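PDB 4WOD: taurocyamine kinase from Schistosoma mansoni, which catalyses the reversible, magnesium-dependent transfer of a phosphate group between ATP and the guanidino compound taurocyamine, giving N-phosphotaurocyamine and ADP. Local coordinates for residues 24-29 with 81-86; 76-81 with 259-264. The protein carries 4 engineered substitutions. All blocks are in the same frame, centred on the assembly; numbering follows the deposited sequence.

Contact 1: residues 24-29 with 81-86; sequences KKYLTD and IADYHK
The carboxylate of Asp83 meets the Tyr26 ring at its hydroxyl-bearing edge, with Asp83 CG lying in the plane of the ring and the two flat groups turned 71° apart. Over one face of the same ring runs the side chain of the preceding residue, its Lys25 CG sitting 3.9 Å above the ring plane and over the centre. From this face the lysine, extended beyond CG, continues past the ring and reaches the same oxygen that the phenol touches. Tyr26 OH donates to Asp83 OD2 in a hydrogen bond modelled at 2.4 Å, so short that its exact length is doubtful, and Lys25 NZ forms a salt bridge with Asp83 OD2 at 2.8 Å. The ammonium uses the syn lone pair of that oxygen, on the side of OD1. For Asp83, chi1 of -162° places CG anti to the backbone N, which carries the carboxylate out from helix 74-84 to meet the end of helix 22-26. The methylene flank joins in as well, since Asp83 CB lies 3.8 Å from Tyr26 CE2.

The pairing ties together two helix ends of the N-terminal domain of the first repeat. Leu27 leaves helical geometry directly after Tyr26, and helix 74-84 finishes in a Schellman motif with Lys86, at positive phi, as its C-prime residue. Leu22, on the helix that carries Lys25 and Tyr26, also packs against Asp83.

One carboxylate oxygen thus takes two donors, a cation and a phenol, at the protein surface. The lysine's charge probably favours the ionised form of Asp83, and the shared oxygen probably steadies the hydroxyl end of Tyr26.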
ATOM      1  N   LYS A  24      -7.434  11.578  18.025  1.00 15.86           N
ATOM      2  CA  LYS A  24      -6.729  12.845  17.938  1.00 18.86           C
ATOM      3  C   LYS A  24      -7.417  13.733  16.895  1.00 22.00           C
ATOM      4  O   LYS A  24      -7.600  14.933  17.099  1.00 22.33           O
ATOM      5  CB  LYS A  24      -5.269  12.604  17.571  1.00 18.54           C
ATOM      6  CG  LYS A  24      -4.436  13.852  17.391  1.00 21.32           C
ATOM      7  CD  LYS A  24      -2.990  13.449  17.285  1.00 18.95           C
ATOM      8  CE  LYS A  24      -2.079  14.632  17.077  1.00 24.13           C
ATOM      9  NZ  LYS A  24      -0.686  14.279  17.449  1.00 24.20           N
ATOM     10  N   LYS A  25      -7.850  13.108  15.807  1.00 19.79           N
ATOM     11  CA  LYS A  25      -8.443  13.826  14.686  1.00 19.26           C
ATOM     12  C   LYS A  25      -9.745  14.502  15.069  1.00 21.46           C
ATOM     13  O   LYS A  25      -9.985  15.642  14.695  1.00 23.92           O
ATOM     14  CB  LYS A  25      -8.659  12.866  13.520  1.00 20.68           C
ATOM     15  CG  LYS A  25      -9.146  13.507  12.244  1.00 22.34           C
ATOM     16  CD  LYS A  25      -8.946  12.543  11.084  1.00 27.88           C
ATOM     17  CE  LYS A  25      -9.678  12.979   9.835  1.00 30.15           C
ATOM     18  NZ  LYS A  25      -9.529  11.921   8.787  1.00 32.73           N
ATOM     19  N   TYR A  26     -10.574  13.823  15.855  1.00 18.48           N
ATOM     20  CA  TYR A  26     -11.909  14.335  16.111  1.00 19.93           C
ATOM     21  C   TYR A  26     -12.129  14.873  17.524  1.00 23.39           C
ATOM     22  O   TYR A  26     -13.179  15.469  17.797  1.00 23.91           O
ATOM     23  CB  TYR A  26     -12.938  13.250  15.778  1.00 22.51           C
ATOM     24  CG  TYR A  26     -12.947  12.928  14.296  1.00 22.45           C
ATOM     25  CD1 TYR A  26     -13.379  13.875  13.357  1.00 25.21           C
ATOM     26  CD2 TYR A  26     -12.509  11.691  13.829  1.00 20.95           C
ATOM     27  CE1 TYR A  26     -13.368  13.592  12.000  1.00 25.07           C
ATOM     28  CE2 TYR A  26     -12.504  11.396  12.484  1.00 23.56           C
ATOM     29  CZ  TYR A  26     -12.936  12.353  11.567  1.00 26.05           C
ATOM     30  OH  TYR A  26     -12.926  12.055  10.226  1.00 25.01           O
ATOM     31  N   LEU A  27     -11.148  14.715  18.416  1.00 20.21           N
ATOM     32  CA  LEU A  27     -11.301  15.265  19.768  1.00 19.27           C
ATOM     33  C   LEU A  27     -10.928  16.757  19.762  1.00 20.28           C
ATOM     34  O   LEU A  27      -9.881  17.170  20.284  1.00 21.37           O
ATOM     35  CB  LEU A  27     -10.459  14.488  20.784  1.00 21.69           C
ATOM     36  CG  LEU A  27     -10.671  14.813  22.268  1.00 20.45           C
ATOM     37  CD1 LEU A  27     -12.140  14.638  22.636  1.00 20.42           C
ATOM     38  CD2 LEU A  27      -9.794  13.946  23.149  1.00 16.25           C
ATOM     39  N   THR A  28     -11.799  17.554  19.156  1.00 18.89           N
ATOM     40  CA  THR A  28     -11.531  18.977  18.946  1.00 20.31           C
ATOM     41  C   THR A  28     -11.836  19.792  20.189  1.00 21.49           C
ATOM     42  O   THR A  28     -12.477  19.304  21.129  1.00 19.50           O
ATOM     43  CB  THR A  28     -12.351  19.534  17.780  1.00 20.48           C
ATOM     44  OG1 THR A  28     -13.746  19.569  18.141  1.00 22.76           O
ATOM     45  CG2 THR A  28     -12.155  18.662  16.533  1.00 22.12           C
ATOM     46  N   ASP A  29     -11.374  21.040  20.189  1.00 21.39           N
ATOM     47  CA  ASP A  29     -11.720  21.982  21.247  1.00 22.22           C
ATOM     48  C   ASP A  29     -13.242  22.044  21.453  1.00 21.06           C
ATOM     49  O   ASP A  29     -13.717  22.016  22.589  1.00 23.33           O
ATOM     50  CB  ASP A  29     -11.165  23.387  20.942  1.00 23.13           C
ATOM     51  CG  ASP A  29      -9.641  23.468  21.081  1.00 27.73           C
ATOM     52  OD1 ASP A  29      -9.022  22.484  21.546  1.00 29.30           O
ATOM     53  OD2 ASP A  29      -9.059  24.520  20.743  1.00 29.90           O
ATOM     54  N   ILE A  81     -16.534   6.780  13.682  1.00 18.03           N
ATOM     55  CA  ILE A  81     -17.083   5.563  13.090  1.00 18.17           C
ATOM     56  C   ILE A  81     -17.213   5.711  11.579  1.00 19.94           C
ATOM     57  O   ILE A  81     -16.809   4.820  10.825  1.00 22.42           O
ATOM     58  CB  ILE A  81     -18.458   5.221  13.727  1.00 20.79           C
ATOM     59  CG1 ILE A  81     -18.265   4.720  15.162  1.00 17.75           C
ATOM     60  CG2 ILE A  81     -19.213   4.188  12.897  1.00 15.04           C
ATOM     61  CD1 ILE A  81     -19.547   4.762  16.002  1.00 16.20           C
ATOM     62  N   ALA A  82     -17.765   6.843  11.142  1.00 21.65           N
ATOM     63  CA  ALA A  82     -17.894   7.147   9.717  1.00 23.29           C
ATOM     64  C   ALA A  82     -16.528   7.104   9.028  1.00 21.60           C
ATOM     65  O   ALA A  82     -16.388   6.554   7.950  1.00 20.87           O
ATOM     66  CB  ALA A  82     -18.561   8.511   9.510  1.00 22.98           C
ATOM     67  N   ASP A  83     -15.518   7.651   9.685  1.00 20.27           N
ATOM     68  CA  ASP A  83     -14.160   7.643   9.169  1.00 19.26           C
ATOM     69  C   ASP A  83     -13.564   6.219   9.079  1.00 22.61           C
ATOM     70  O   ASP A  83     -13.140   5.782   7.991  1.00 22.28           O
ATOM     71  CB  ASP A  83     -13.292   8.551  10.051  1.00 20.48           C
ATOM     72  CG  ASP A  83     -11.995   8.971   9.374  1.00 29.44           C
ATOM     73  OD1 ASP A  83     -11.371   8.134   8.686  1.00 24.62           O
ATOM     74  OD2 ASP A  83     -11.597  10.150   9.535  1.00 30.40           O
ATOM     75  N   TYR A  84     -13.542   5.497  10.206  1.00 17.59           N
ATOM     76  CA  TYR A  84     -12.949   4.162  10.265  1.00 20.60           C
ATOM     77  C   TYR A  84     -13.637   3.162   9.340  1.00 20.37           C
ATOM     78  O   TYR A  84     -12.981   2.360   8.655  1.00 18.07           O
ATOM     79  CB  TYR A  84     -12.980   3.614  11.702  1.00 21.17           C
ATOM     80  CG  TYR A  84     -12.300   2.265  11.818  1.00 23.84           C
ATOM     81  CD1 TYR A  84     -10.919   2.166  11.932  1.00 23.32           C
ATOM     82  CD2 TYR A  84     -13.040   1.093  11.793  1.00 22.17           C
ATOM     83  CE1 TYR A  84     -10.300   0.927  12.021  1.00 23.80           C
ATOM     84  CE2 TYR A  84     -12.431  -0.132  11.882  1.00 24.85           C
ATOM     85  CZ  TYR A  84     -11.069  -0.210  11.997  1.00 23.35           C
ATOM     86  OH  TYR A  84     -10.481  -1.444  12.083  1.00 29.71           O
ATOM     87  N   HIS A  85     -14.962   3.190   9.337  1.00 17.29           N
ATOM     88  CA  HIS A  85     -15.715   2.215   8.560  1.00 21.43           C
ATOM     89  C   HIS A  85     -15.988   2.708   7.135  1.00 21.93           C
ATOM     90  O   HIS A  85     -16.705   2.047   6.368  1.00 21.60           O
ATOM     91  CB  HIS A  85     -17.022   1.870   9.281  1.00 17.30           C
ATOM     92  CG  HIS A  85     -16.820   1.029  10.499  1.00 22.85           C
ATOM     93  ND1 HIS A  85     -16.538  -0.321  10.433  1.00 22.30           N
ATOM     94  CD2 HIS A  85     -16.832   1.347  11.814  1.00 20.60           C
ATOM     95  CE1 HIS A  85     -16.389  -0.796  11.656  1.00 20.41           C
ATOM     96  NE2 HIS A  85     -16.571   0.193  12.513  1.00 22.01           N
ATOM     97  N   LYS A  86     -15.400   3.855   6.798  1.00 20.00           N
ATOM     98  CA  LYS A  86     -15.506   4.474   5.467  1.00 28.28           C
ATOM     99  C   LYS A  86     -16.952   4.601   5.026  1.00 27.72           C
ATOM    100  O   LYS A  86     -17.328   4.125   3.959  1.00 24.53           O
ATOM    101  CB  LYS A  86     -14.716   3.679   4.423  1.00 25.67           C
ATOM    102  CG  LYS A  86     -13.218   3.673   4.655  1.00 29.19           C
ATOM    103  CD  LYS A  86     -12.607   2.408   4.086  1.00 36.92           C
ATOM    104  CE  LYS A  86     -11.140   2.602   3.735  1.00 41.74           C
ATOM    105  NZ  LYS A  86     -10.372   3.182   4.874  1.00 43.03           N
TER

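Contact 2: residues 76-81 with 259-264; sequences FFDAVI and NDRLGF
A short beta hairpin of the C-terminal catalytic domain, made of strands 258-259 and 263-264, presents its turn to helix 74-84 of the N-terminal domain. Two side chains of the turn, Arg261 and Leu262, reach across to Asp78 and Ile81, which are three residues, about one turn of helix, apart. The apolar pair is the clearer of the two: Ile81 CD1 packs 3.8 Å from Leu262 CD2 and 4.0 Å from Leu262 CD1, the two side chains crossing at about a right angle. In Ile81, CG1 stands anti to the carbonyl carbon (chi1 -72°) and the chain beyond it is extended, which brings CD1 against both leucine methyls. Tyr70 of helix 69-72 packs on both residues.

The turn itself is an Asx motif. Asn259 OD1 accepts from Arg261 N and from Leu262 N, each at 2.9 Å, and the second bond is the straighter, at 170° against 143°. Both donors are tilted somewhat from the carbonyl plane. Next along the hairpin, Leu262 and Gly263 face Asn259 together in a classic beta bulge, while backbone bonds join Asn259 and Gly263 in both directions.

On the polar side, Asp78 and Arg261 form a salt bridge between OD1 and NH1, although these two atoms are modelled too close together and their exact places are doubtful. Leu262 CG lies over one face of the Arg261 guanidinium, offset toward the rim, and Asp78 OD2 has a second cationic partner in Arg74.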
ATOM      1  N   PHE A  76     -18.811  13.060  18.482  1.00 20.25           N
ATOM      2  CA  PHE A  76     -17.456  12.518  18.447  1.00 20.06           C
ATOM      3  C   PHE A  76     -17.440  11.123  17.822  1.00 19.21           C
ATOM      4  O   PHE A  76     -16.715  10.872  16.857  1.00 18.89           O
ATOM      5  CB  PHE A  76     -16.865  12.489  19.867  1.00 19.97           C
ATOM      6  CG  PHE A  76     -15.575  11.712  19.992  1.00 20.02           C
ATOM      7  CD1 PHE A  76     -14.376  12.234  19.512  1.00 22.97           C
ATOM      8  CD2 PHE A  76     -15.555  10.464  20.623  1.00 19.29           C
ATOM      9  CE1 PHE A  76     -13.181  11.515  19.637  1.00 19.61           C
ATOM     10  CE2 PHE A  76     -14.353   9.729  20.754  1.00 17.39           C
ATOM     11  CZ  PHE A  76     -13.168  10.257  20.261  1.00 19.44           C
ATOM     12  N   PHE A  77     -18.238  10.208  18.371  1.00 19.63           N
ATOM     13  CA  PHE A  77     -18.176   8.814  17.902  1.00 18.00           C
ATOM     14  C   PHE A  77     -18.676   8.625  16.466  1.00 21.14           C
ATOM     15  O   PHE A  77     -18.146   7.774  15.750  1.00 19.64           O
ATOM     16  CB  PHE A  77     -18.963   7.886  18.840  1.00 17.48           C
ATOM     17  CG  PHE A  77     -18.190   7.463  20.063  1.00 17.74           C
ATOM     18  CD1 PHE A  77     -17.236   6.453  19.983  1.00 18.68           C
ATOM     19  CD2 PHE A  77     -18.403   8.081  21.285  1.00 15.00           C
ATOM     20  CE1 PHE A  77     -16.508   6.061  21.110  1.00 17.99           C
ATOM     21  CE2 PHE A  77     -17.683   7.688  22.419  1.00 17.50           C
ATOM     22  CZ  PHE A  77     -16.724   6.672  22.322  1.00 13.94           C
ATOM     23  N   ASP A  78     -19.698   9.380  16.051  1.00 19.06           N
ATOM     24  CA  ASP A  78     -20.211   9.233  14.683  1.00 22.05           C
ATOM     25  C   ASP A  78     -19.132   9.649  13.688  1.00 23.22           C
ATOM     26  O   ASP A  78     -18.963   9.035  12.632  1.00 17.80           O
ATOM     27  CB  ASP A  78     -21.486  10.049  14.469  1.00 23.80           C
ATOM     28  CG  ASP A  78     -22.736   9.253  14.785  1.00 28.51           C
ATOM     29  OD1 ASP A  78     -22.592   8.115  15.286  1.00 29.83           O
ATOM     30  OD2 ASP A  78     -23.856   9.758  14.545  1.00 32.57           O
ATOM     31  N   ALA A  79     -18.377  10.675  14.057  1.00 16.68           N
ATOM     32  CA  ALA A  79     -17.277  11.125  13.222  1.00 18.12           C
ATOM     33  C   ALA A  79     -16.208  10.041  13.125  1.00 19.21           C
ATOM     34  O   ALA A  79     -15.744   9.718  12.022  1.00 20.72           O
ATOM     35  CB  ALA A  79     -16.695  12.421  13.766  1.00 21.19           C
ATOM     36  N   VAL A  80     -15.838   9.451  14.266  1.00 17.45           N
ATOM     37  CA  VAL A  80     -14.832   8.389  14.292  1.00 18.76           C
ATOM     38  C   VAL A  80     -15.276   7.154  13.495  1.00 19.76           C
ATOM     39  O   VAL A  80     -14.499   6.549  12.745  1.00 19.28           O
ATOM     40  CB  VAL A  80     -14.510   7.974  15.760  1.00 19.90           C
ATOM     41  CG1 VAL A  80     -13.703   6.690  15.806  1.00 17.91           C
ATOM     42  CG2 VAL A  80     -13.791   9.111  16.497  1.00 15.17           C
ATOM     43  N   ILE A  81     -16.534   6.780  13.682  1.00 18.03           N
ATOM     44  CA  ILE A  81     -17.083   5.563  13.090  1.00 18.17           C
ATOM     45  C   ILE A  81     -17.213   5.711  11.579  1.00 19.94           C
ATOM     46  O   ILE A  81     -16.809   4.820  10.825  1.00 22.42           O
ATOM     47  CB  ILE A  81     -18.458   5.221  13.727  1.00 20.79           C
ATOM     48  CG1 ILE A  81     -18.265   4.720  15.162  1.00 17.75           C
ATOM     49  CG2 ILE A  81     -19.213   4.188  12.897  1.00 15.04           C
ATOM     50  CD1 ILE A  81     -19.547   4.762  16.002  1.00 16.20           C
ATOM     51  N   ASN A 259     -28.686  -1.137  17.876  1.00 21.69           N
ATOM     52  CA  ASN A 259     -29.555  -0.108  17.299  1.00 24.84           C
ATOM     53  C   ASN A 259     -29.344   0.000  15.789  1.00 27.47           C
ATOM     54  O   ASN A 259     -28.321  -0.457  15.247  1.00 21.78           O
ATOM     55  CB  ASN A 259     -29.378   1.257  18.009  1.00 23.62           C
ATOM     56  CG  ASN A 259     -28.082   2.000  17.645  1.00 26.92           C
ATOM     57  OD1 ASN A 259     -27.690   2.085  16.485  1.00 26.98           O
ATOM     58  ND2 ASN A 259     -27.454   2.611  18.656  1.00 22.27           N
ATOM     59  N   ASP A 260     -30.319   0.600  15.112  1.00 23.28           N
ATOM     60  CA  ASP A 260     -30.395   0.505  13.667  1.00 23.00           C
ATOM     61  C   ASP A 260     -29.385   1.396  12.956  1.00 19.24           C
ATOM     62  O   ASP A 260     -29.342   1.423  11.737  1.00 21.04           O
ATOM     63  CB  ASP A 260     -31.815   0.832  13.181  1.00 27.28           C
ATOM     64  CG  ASP A 260     -32.852  -0.152  13.714  1.00 27.82           C
ATOM     65  OD1 ASP A 260     -32.984  -1.251  13.121  1.00 27.43           O
ATOM     66  OD2 ASP A 260     -33.519   0.168  14.727  1.00 30.77           O
ATOM     67  N   ARG A 261     -28.562   2.098  13.721  1.00 19.45           N
ATOM     68  CA  ARG A 261     -27.467   2.873  13.159  1.00 19.17           C
ATOM     69  C   ARG A 261     -26.125   2.115  13.230  1.00 21.43           C
ATOM     70  O   ARG A 261     -25.425   1.980  12.220  1.00 20.28           O
ATOM     71  CB  ARG A 261     -27.387   4.205  13.897  1.00 21.47           C
ATOM     72  CG  ARG A 261     -26.419   5.216  13.347  1.00 24.42           C
ATOM     73  CD  ARG A 261     -26.696   6.553  14.034  1.00 34.98           C
ATOM     74  NE  ARG A 261     -26.654   6.425  15.489  1.00 34.49           N
ATOM     75  CZ  ARG A 261     -25.533   6.546  16.179  1.00 32.66           C
ATOM     76  NH1 ARG A 261     -24.425   6.807  15.517  1.00 34.90           N
ATOM     77  NH2 ARG A 261     -25.513   6.420  17.504  1.00 30.48           N
ATOM     78  N   LEU A 262     -25.776   1.598  14.410  1.00 18.48           N
ATOM     79  CA  LEU A 262     -24.489   0.931  14.592  1.00 18.04           C
ATOM     80  C   LEU A 262     -24.583  -0.585  14.625  1.00 18.93           C
ATOM     81  O   LEU A 262     -23.565  -1.262  14.756  1.00 17.71           O
ATOM     82  CB  LEU A 262     -23.816   1.410  15.893  1.00 17.95           C
ATOM     83  CG  LEU A 262     -23.688   2.939  15.977  1.00 18.64           C
ATOM     84  CD1 LEU A 262     -23.069   3.372  17.289  1.00 15.92           C
ATOM     85  CD2 LEU A 262     -22.884   3.471  14.805  1.00 20.74           C
ATOM     86  N   GLY A 263     -25.789  -1.130  14.549  1.00 16.56           N
ATOM     87  CA  GLY A 263     -25.933  -2.559  14.761  1.00 19.08           C
ATOM     88  C   GLY A 263     -25.629  -2.967  16.200  1.00 17.20           C
ATOM     89  O   GLY A 263     -26.065  -2.296  17.139  1.00 17.46           O
ATOM     90  N   PHE A 264     -24.907  -4.080  16.377  1.00 15.64           N
ATOM     91  CA  PHE A 264     -24.543  -4.561  17.716  1.00 13.01           C
ATOM     92  C   PHE A 264     -23.435  -3.693  18.312  1.00 16.60           C
ATOM     93  O   PHE A 264     -22.362  -3.496  17.712  1.00 14.37           O
ATOM     94  CB  PHE A 264     -24.094  -6.015  17.685  1.00 11.75           C
ATOM     95  CG  PHE A 264     -25.203  -6.987  17.412  1.00 12.90           C
ATOM     96  CD1 PHE A 264     -26.150  -7.261  18.394  1.00 12.91           C
ATOM     97  CD2 PHE A 264     -25.305  -7.609  16.186  1.00 15.01           C
ATOM     98  CE1 PHE A 264     -27.176  -8.160  18.156  1.00 16.22           C
ATOM     99  CE2 PHE A 264     -26.333  -8.519  15.932  1.00 15.04           C
ATOM    100  CZ  PHE A 264     -27.255  -8.799  16.924  1.00 14.82           C
TER

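Overall arrangement
Both contacts draw on helix 74-84, and Ile81 belongs to a segment of each; their centres are 11 Å apart. Contact 1 joins the helix to helix 22-26 within the N-terminal domain, whereas contact 2 joins it to the catalytic domain. Tyr26 connects them directly, its CD1 packing 3.6 Å from Ala79 CB and its CD2 3.9 Å from Val80 CG2. The side chains of Asp83 and Ile81 each stand back about 11 Å from the bound arginine, while Tyr84, on the same helix, touches it and lines its pocket. The Ile81 side chain is also about 9 Å from that of Cys268, the predicted active-site residue.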